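Local coordinates for protein replicative DNA helicase (Mycobacterium chimaera, PDB 6RIY) that is the HINT-fold intein of the replicative helicase precursor, which in its active form probably excises itself by protein splicing, at residues Leu26-Val37 and Val125-Leu135. Numbering follows the deposited sequence.
Sequences LLGADGKPTRVV and VEVDNPAHLYL
Thr34 passes its hydroxyl between two consecutive loop residues, Asp128 and Asn129, and so illustrates how one side chain can tie a hairpin to the turn beside it. Its OG1 lies anti to the backbone N (chi1 -170°), a torsion that carries the oxygen across to the loop. There Thr34 OG1 gives its proton to Asp128 OD1 at 2.7 Å, meeting the carboxylate oxygen nearly end-on. In turn Asn129 ND2 donates to Thr34 OG1 at 2.9 Å in an almost straight bond lying in the amide plane. Asp128 OD1 is gripped a second time, from above the carboxylate plane, by the backbone N of Arg35 at 3.0 Å.

The Asn129 amide is also bonded within its own loop. Its other N-H reaches Leu133 O, and its OD1 receives Leu133 N on a lone pair; these bonds, just past the type I turn from Asn129 to His132, fix the amide's rotation.

Beyond this polar knot, Val36 and Val127 form an antiparallel non-hydrogen-bonded pair flanked by the bond from Val37 N to Glu126 O (2.8 Å). At the other end Leu135 N donates to Leu27 O (2.9 Å), and the Leu27 and Leu135 side chains cross at a slant, with Leu27 CB 3.9 Å from Leu135 CD1. Ala29 CB rests on Leu133 CD1 at 3.6 Å. Leu26 and Tyr134 run side by side, Leu26 CD1 touching Tyr134 CD2.

Within the all-beta HINT fold, the contact joins neighbouring strands 33-39 and 122-127 of an antiparallel sheet and fastens the 25-27/33-39 hairpin to C-terminal strand 133-136, which pairs with 141-144; Leu8 of strand 7-9 touches Leu26 and Tyr134.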
loop_
_atom_site.group_PDB
_atom_site.type_symbol
_atom_site.label_atom_id
_atom_site.label_comp_id
_atom_site.label_asym_id
_atom_site.label_seq_id
_atom_site.Cartn_x
_atom_site.Cartn_y
_atom_site.Cartn_z
ATOM N N LEU A 26 -4.377 3.183 11.430
ATOM C CA LEU A 26 -4.348 2.104 10.456
ATOM C C LEU A 26 -3.755 0.878 11.147
ATOM O O LEU A 26 -3.650 0.845 12.376
ATOM C CB LEU A 26 -3.549 2.522 9.209
ATOM C CG LEU A 26 -4.019 3.770 8.448
ATOM C CD1 LEU A 26 -3.002 4.160 7.375
ATOM C CD2 LEU A 26 -5.405 3.564 7.839
ATOM N N LEU A 27 -3.338 -0.122 10.372
ATOM C CA LEU A 27 -2.695 -1.308 10.921
ATOM C C LEU A 27 -1.278 -1.417 10.389
ATOM O O LEU A 27 -1.049 -1.280 9.188
ATOM C CB LEU A 27 -3.466 -2.575 10.563
ATOM C CG LEU A 27 -4.926 -2.611 11.010
ATOM C CD1 LEU A 27 -5.533 -3.961 10.608
ATOM C CD2 LEU A 27 -5.042 -2.371 12.509
ATOM N N GLY A 28 -0.333 -1.692 11.278
ATOM C CA GLY A 28 1.024 -1.965 10.860
ATOM C C GLY A 28 1.185 -3.366 10.309
ATOM O O GLY A 28 0.251 -4.165 10.254
ATOM N N ALA A 29 2.426 -3.677 9.925
ATOM C CA ALA A 29 2.718 -4.985 9.351
ATOM C C ALA A 29 2.491 -6.114 10.342
ATOM O O ALA A 29 2.326 -7.265 9.924
ATOM C CB ALA A 29 4.159 -5.033 8.843
ATOM N N ASP A 30 2.487 -5.824 11.642
ATOM C CA ASP A 30 2.246 -6.846 12.649
ATOM C C ASP A 30 0.765 -7.062 12.930
ATOM O O ASP A 30 0.432 -7.871 13.804
ATOM C CB ASP A 30 2.970 -6.493 13.957
ATOM C CG ASP A 30 2.660 -5.072 14.449
ATOM O OD1 ASP A 30 1.882 -4.340 13.801
ATOM O OD2 ASP A 30 3.204 -4.688 15.505
ATOM N N GLY A 31 -0.121 -6.374 12.208
ATOM C CA GLY A 31 -1.547 -6.469 12.433
ATOM C C GLY A 31 -2.080 -5.606 13.551
ATOM O O GLY A 31 -3.294 -5.622 13.795
ATOM N N LYS A 32 -1.208 -4.853 14.244
ATOM C CA LYS A 32 -1.559 -3.989 15.356
ATOM C C LYS A 32 -1.794 -2.565 14.871
ATOM O O LYS A 32 -1.327 -2.175 13.797
ATOM C CB LYS A 32 -0.447 -4.004 16.404
ATOM C CG LYS A 32 -0.268 -5.349 17.092
ATOM C CD LYS A 32 0.926 -5.320 18.041
ATOM C CE LYS A 32 1.061 -6.620 18.823
ATOM N NZ LYS A 32 0.035 -6.743 19.898
ATOM N N PRO A 33 -2.526 -1.763 15.644
ATOM C CA PRO A 33 -2.789 -0.380 15.224
ATOM C C PRO A 33 -1.503 0.426 15.076
ATOM O O PRO A 33 -0.517 0.207 15.786
ATOM C CB PRO A 33 -3.668 0.173 16.357
ATOM C CG PRO A 33 -4.296 -1.029 16.975
ATOM C CD PRO A 33 -3.254 -2.120 16.877
ATOM N N THR A 34 -1.522 1.365 14.127
ATOM C CA THR A 34 -0.444 2.328 13.947
ATOM C C THR A 34 -1.063 3.673 13.584
ATOM O O THR A 34 -2.057 3.732 12.857
ATOM C CB THR A 34 0.568 1.858 12.876
ATOM O OG1 THR A 34 1.726 2.702 12.890
ATOM C CG2 THR A 34 -0.044 1.857 11.481
ATOM N N ARG A 35 -0.506 4.749 14.130
ATOM C CA ARG A 35 -1.118 6.067 13.999
ATOM C C ARG A 35 -0.601 6.775 12.753
ATOM O O ARG A 35 0.575 6.677 12.406
ATOM C CB ARG A 35 -0.831 6.908 15.246
ATOM C CG ARG A 35 -1.491 8.273 15.300
ATOM C CD ARG A 35 -1.013 9.010 16.544
ATOM N NE ARG A 35 -1.690 10.287 16.752
ATOM C CZ ARG A 35 -1.356 11.419 16.141
ATOM N NH1 ARG A 35 -0.358 11.435 15.263
ATOM N NH2 ARG A 35 -2.024 12.536 16.399
ATOM N N VAL A 36 -1.490 7.498 12.086
ATOM C CA VAL A 36 -1.101 8.291 10.929
ATOM C C VAL A 36 -0.484 9.583 11.442
ATOM O O VAL A 36 -1.114 10.318 12.209
ATOM C CB VAL A 36 -2.315 8.550 10.024
ATOM C CG1 VAL A 36 -1.968 9.474 8.865
ATOM C CG2 VAL A 36 -2.853 7.202 9.509
ATOM N N VAL A 37 0.768 9.841 11.065
ATOM C CA VAL A 37 1.448 11.044 11.523
ATOM C C VAL A 37 1.424 12.148 10.473
ATOM O O VAL A 37 1.640 13.321 10.820
ATOM C CB VAL A 37 2.900 10.743 11.956
ATOM C CG1 VAL A 37 2.911 9.830 13.171
ATOM C CG2 VAL A 37 3.682 10.119 10.826
ATOM N N VAL A 125 0.472 8.589 3.017
ATOM C CA VAL A 125 0.418 8.735 4.465
ATOM C C VAL A 125 1.801 8.422 5.021
ATOM O O VAL A 125 2.596 7.701 4.412
ATOM C CB VAL A 125 -0.638 7.811 5.112
ATOM C CG1 VAL A 125 -2.028 8.120 4.578
ATOM C CG2 VAL A 125 -0.283 6.339 4.859
ATOM N N GLU A 126 2.084 8.968 6.196
ATOM C CA GLU A 126 3.195 8.497 7.008
ATOM C C GLU A 126 2.634 7.934 8.307
ATOM O O GLU A 126 1.657 8.456 8.844
ATOM C CB GLU A 126 4.197 9.616 7.280
ATOM C CG GLU A 126 4.637 10.343 6.013
ATOM C CD GLU A 126 5.742 11.354 6.250
ATOM O OE1 GLU A 126 6.685 11.046 7.009
ATOM O OE2 GLU A 126 5.669 12.461 5.673
ATOM N N VAL A 127 3.242 6.864 8.813
ATOM C CA VAL A 127 2.726 6.197 10.001
ATOM C C VAL A 127 3.826 6.101 11.049
ATOM O O VAL A 127 5.009 6.273 10.760
ATOM C CB VAL A 127 2.150 4.806 9.674
ATOM C CG1 VAL A 127 0.889 4.966 8.808
ATOM C CG2 VAL A 127 3.194 3.972 8.960
ATOM N N ASP A 128 3.416 5.838 12.291
ATOM C CA ASP A 128 4.310 6.001 13.430
ATOM C C ASP A 128 5.021 4.710 13.825
ATOM O O ASP A 128 5.510 4.602 14.952
ATOM C CB ASP A 128 3.550 6.592 14.619
ATOM C CG ASP A 128 2.682 5.580 15.341
ATOM O OD1 ASP A 128 2.382 4.502 14.781
ATOM O OD2 ASP A 128 2.297 5.877 16.489
ATOM N N ASN A 129 5.112 3.765 12.942
ATOM C CA ASN A 129 5.928 2.626 13.323
ATOM C C ASN A 129 7.257 2.664 12.572
ATOM O O ASN A 129 7.326 3.166 11.446
ATOM C CB ASN A 129 5.202 1.299 13.058
ATOM C CG ASN A 129 4.891 1.081 11.601
ATOM O OD1 ASN A 129 5.714 0.552 10.853
ATOM N ND2 ASN A 129 3.682 1.447 11.192
ATOM N N PRO A 130 8.331 2.161 13.181
ATOM C CA PRO A 130 9.660 2.331 12.574
ATOM C C PRO A 130 9.823 1.620 11.243
ATOM O O PRO A 130 10.651 2.044 10.426
ATOM C CB PRO A 130 10.610 1.775 13.649
ATOM C CG PRO A 130 9.772 0.924 14.524
ATOM C CD PRO A 130 8.413 1.571 14.527
ATOM N N ALA A 131 9.064 0.550 10.993
ATOM C CA ALA A 131 9.164 -0.113 9.697
ATOM C C ALA A 131 8.533 0.695 8.565
ATOM O O ALA A 131 8.721 0.331 7.400
ATOM C CB ALA A 131 8.510 -1.498 9.761
ATOM N N HIS A 132 7.807 1.774 8.877
ATOM C CA HIS A 132 7.063 2.536 7.868
ATOM C C HIS A 132 6.152 1.629 7.041
ATOM O O HIS A 132 6.074 1.758 5.817
ATOM C CB HIS A 132 7.992 3.307 6.918
ATOM C CG HIS A 132 8.940 4.252 7.591
ATOM N ND1 HIS A 132 8.986 4.430 8.956
ATOM C CD2 HIS A 132 9.885 5.072 7.074
ATOM C CE1 HIS A 132 9.924 5.314 9.252
ATOM N NE2 HIS A 132 10.484 5.719 8.127
ATOM N N LEU A 133 5.453 0.704 7.702
ATOM C CA LEU A 133 4.573 -0.221 6.997
ATOM C C LEU A 133 3.132 -0.077 7.464
ATOM O O LEU A 133 2.871 0.182 8.641
ATOM C CB LEU A 133 5.024 -1.675 7.213
ATOM C CG LEU A 133 6.327 -2.049 6.525
ATOM C CD1 LEU A 133 6.764 -3.439 6.972
ATOM C CD2 LEU A 133 6.167 -1.999 5.013
ATOM N N TYR A 134 2.193 -0.296 6.541
ATOM C CA TYR A 134 0.786 -0.389 6.902
ATOM C C TYR A 134 0.122 -1.368 5.945
ATOM O O TYR A 134 0.661 -1.678 4.883
ATOM C CB TYR A 134 0.075 0.982 6.901
ATOM C CG TYR A 134 -0.045 1.706 5.564
ATOM C CD1 TYR A 134 0.995 2.494 5.090
ATOM C CD2 TYR A 134 -1.204 1.616 4.784
ATOM C CE1 TYR A 134 0.900 3.159 3.887
ATOM C CE2 TYR A 134 -1.306 2.281 3.575
ATOM C CZ TYR A 134 -0.249 3.056 3.133
ATOM O OH TYR A 134 -0.321 3.738 1.937
ATOM N N LEU A 135 -1.055 -1.866 6.334
ATOM C CA LEU A 135 -1.764 -2.848 5.513
ATOM C C LEU A 135 -2.731 -2.156 4.563
ATOM O O LEU A 135 -3.385 -1.182 4.938
ATOM C CB LEU A 135 -2.542 -3.830 6.386
ATOM C CG LEU A 135 -1.720 -4.525 7.469
ATOM C CD1 LEU A 135 -2.577 -5.562 8.201
ATOM C CD2 LEU A 135 -0.498 -5.175 6.810
HETATM O O HOH W 1 -4.025 -0.338 7.540
HETATM O O HOH W 2 4.685 -2.172 10.614
HETATM O O HOH W 3 2.766 1.186 15.735
HETATM O O HOH W 4 0.727 3.871 16.987
#